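Local atomic coordinates of lectin (Cicer arietinum, PDB entry 3S18), a protein that agglutinates red blood cells and probably binds complex sugars, as a chickpea seed albumin with a four-bladed hemopexin fold. Residues N7-S12 and S175-H180. Residues are numbered along the deposited sequence; the frame is centred on the assembly and turned at random.
Sequences NAAFRS and SAFASH. With CA (calcium ion), chain D.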
loop_
_atom_site.group_PDB
_atom_site.type_symbol
_atom_site.label_atom_id
_atom_site.label_comp_id
_atom_site.label_asym_id
_atom_site.label_seq_id
_atom_site.Cartn_x
_atom_site.Cartn_y
_atom_site.Cartn_z
ATOM N N ASN A 7 -0.370 17.939 -5.470
ATOM C CA ASN A 7 0.574 16.803 -5.366
ATOM C C ASN A 7 0.635 15.939 -6.624
ATOM O O ASN A 7 1.633 15.263 -6.868
ATOM C CB ASN A 7 0.204 15.933 -4.160
ATOM C CG ASN A 7 1.386 15.105 -3.600
ATOM O OD1 ASN A 7 2.499 15.073 -4.147
ATOM N ND2 ASN A 7 1.116 14.403 -2.499
ATOM N N ALA A 8 -0.443 15.956 -7.414
ATOM C CA ALA A 8 -0.535 15.210 -8.666
ATOM C C ALA A 8 -1.635 15.821 -9.552
ATOM O O ALA A 8 -2.496 16.550 -9.069
ATOM C CB ALA A 8 -0.852 13.713 -8.385
ATOM N N ALA A 9 -1.600 15.484 -10.842
ATOM C CA ALA A 9 -2.601 15.931 -11.824
ATOM C C ALA A 9 -2.514 15.071 -13.091
ATOM O O ALA A 9 -1.470 14.455 -13.363
ATOM C CB ALA A 9 -2.382 17.414 -12.185
ATOM N N PHE A 10 -3.617 15.009 -13.837
ATOM C CA PHE A 10 -3.596 14.469 -15.187
ATOM C C PHE A 10 -4.639 15.156 -16.065
ATOM O O PHE A 10 -5.612 15.703 -15.578
ATOM C CB PHE A 10 -3.699 12.924 -15.249
ATOM C CG PHE A 10 -4.987 12.343 -14.687
ATOM C CD1 PHE A 10 -5.014 11.806 -13.395
ATOM C CD2 PHE A 10 -6.144 12.268 -15.462
ATOM C CE1 PHE A 10 -6.193 11.254 -12.873
ATOM C CE2 PHE A 10 -7.344 11.713 -14.946
ATOM C CZ PHE A 10 -7.366 11.207 -13.665
ATOM N N ARG A 11 -4.392 15.110 -17.365
ATOM C CA ARG A 11 -5.244 15.722 -18.359
ATOM C C ARG A 11 -6.417 14.787 -18.646
ATOM O O ARG A 11 -6.224 13.606 -18.922
ATOM C CB ARG A 11 -4.408 15.970 -19.611
ATOM C CG ARG A 11 -5.158 16.573 -20.759
ATOM C CD ARG A 11 -4.299 16.668 -21.995
ATOM N NE ARG A 11 -3.794 15.363 -22.392
ATOM C CZ ARG A 11 -2.786 15.162 -23.233
ATOM N NH1 ARG A 11 -2.147 16.198 -23.783
ATOM N NH2 ARG A 11 -2.407 13.914 -23.509
ATOM N N SER A 12 -7.633 15.301 -18.539
ATOM C CA SER A 12 -8.806 14.524 -18.920
ATOM C C SER A 12 -8.899 14.397 -20.439
ATOM O O SER A 12 -8.358 15.221 -21.167
ATOM C CB SER A 12 -10.078 15.202 -18.423
ATOM O OG SER A 12 -11.203 14.442 -18.787
ATOM N N SER A 175 4.127 18.381 -8.947
ATOM C CA SER A 175 3.090 17.792 -9.794
ATOM C C SER A 175 3.149 18.407 -11.162
ATOM O O SER A 175 3.797 19.426 -11.336
ATOM C CB SER A 175 1.716 18.008 -9.209
ATOM O OG SER A 175 1.536 19.386 -8.958
ATOM N N ALA A 176 2.468 17.774 -12.120
ATOM C CA ALA A 176 2.450 18.219 -13.513
ATOM C C ALA A 176 1.310 17.564 -14.271
ATOM O O ALA A 176 0.816 16.492 -13.878
ATOM C CB ALA A 176 3.787 17.886 -14.210
ATOM N N PHE A 177 0.908 18.209 -15.358
ATOM C CA PHE A 177 0.093 17.573 -16.398
ATOM C C PHE A 177 0.311 18.229 -17.774
ATOM O O PHE A 177 0.699 19.389 -17.848
ATOM C CB PHE A 177 -1.394 17.539 -16.016
ATOM C CG PHE A 177 -2.065 18.895 -15.963
ATOM C CD1 PHE A 177 -2.013 19.669 -14.809
ATOM C CD2 PHE A 177 -2.791 19.366 -17.042
ATOM C CE1 PHE A 177 -2.658 20.907 -14.734
ATOM C CE2 PHE A 177 -3.431 20.610 -16.986
ATOM C CZ PHE A 177 -3.366 21.381 -15.827
ATOM N N ALA A 178 0.092 17.464 -18.842
ATOM C CA ALA A 178 0.133 17.990 -20.214
ATOM C C ALA A 178 -1.110 18.809 -20.516
ATOM O O ALA A 178 -2.217 18.484 -20.076
ATOM C CB ALA A 178 0.258 16.861 -21.222
ATOM N N SER A 179 -0.928 19.880 -21.276
ATOM C CA SER A 179 -2.056 20.675 -21.709
ATOM C C SER A 179 -2.740 20.027 -22.921
ATOM O O SER A 179 -2.164 19.157 -23.586
ATOM C CB SER A 179 -1.596 22.086 -22.062
ATOM O OG SER A 179 -2.669 22.805 -22.642
ATOM N N HIS A 180 -3.971 20.454 -23.193
ATOM C CA HIS A 180 -4.659 20.094 -24.434
ATOM C C HIS A 180 -4.071 20.819 -25.653
ATOM O O HIS A 180 -4.293 20.403 -26.789
ATOM C CB HIS A 180 -6.173 20.315 -24.310
ATOM C CG HIS A 180 -6.844 19.331 -23.401
ATOM N ND1 HIS A 180 -7.297 18.103 -23.839
ATOM C CD2 HIS A 180 -7.108 19.377 -22.072
ATOM C CE1 HIS A 180 -7.827 17.443 -22.822
ATOM N NE2 HIS A 180 -7.728 18.196 -21.739
HETATM CA CA CA D . 3.709 14.703 -6.193
HETATM O O HOH W 1 1.583 14.568 -11.730
HETATM O O HOH W 2 5.304 15.464 -4.823
HETATM O O HOH W 3 4.764 12.960 -4.966
#
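Ala8 and Phe10 sit level with Ser175 and Phe177 where strands 7-11 and 175-178 run side by side in the same direction, 5° apart with axes approaching to 5.1 Å. These are the innermost strands of the first and last blades of the four-bladed hemopexin propeller, so the contact closes the ring beside its central channel. No backbone hydrogen bond joins them: each pairs within its own blade, with 17-22 or 184-189. Water 1 lies in the gap, placed to donate to Ala176 O and accepting only a weak bond from Ala9 N.

One apolar side-chain pair lies between the strands: Ala9 CB rests obliquely against the Phe177 ring, 3.5 Å from CD1, while Ser175 CB abuts the backbone at Ala8 N. Where strand 7-11 starts, Asn7 grips the calcium ion through both O and OD1; chi1 of -156° swings the amide alongside its own carbonyl, making the two-atom bite possible. Asp65, Asp121 and Asp174 give their carbonyls, one from each other blade.

Toward the C-terminal ends of the strands, Arg11 reaches across. Its CG sits over one face of the His180 ring, off-centre toward NE2, a CH-pi contact 3.5 Å from the centroid, and the bend at chi3 (58°) turns the guanidinium over Ala178 CB. NH2 bridges to Asp69, while NH1 donates to Ser179 O at 3.0 Å, the oxygen lying in the guanidinium plane but the nitrogen above the carbonyl plane.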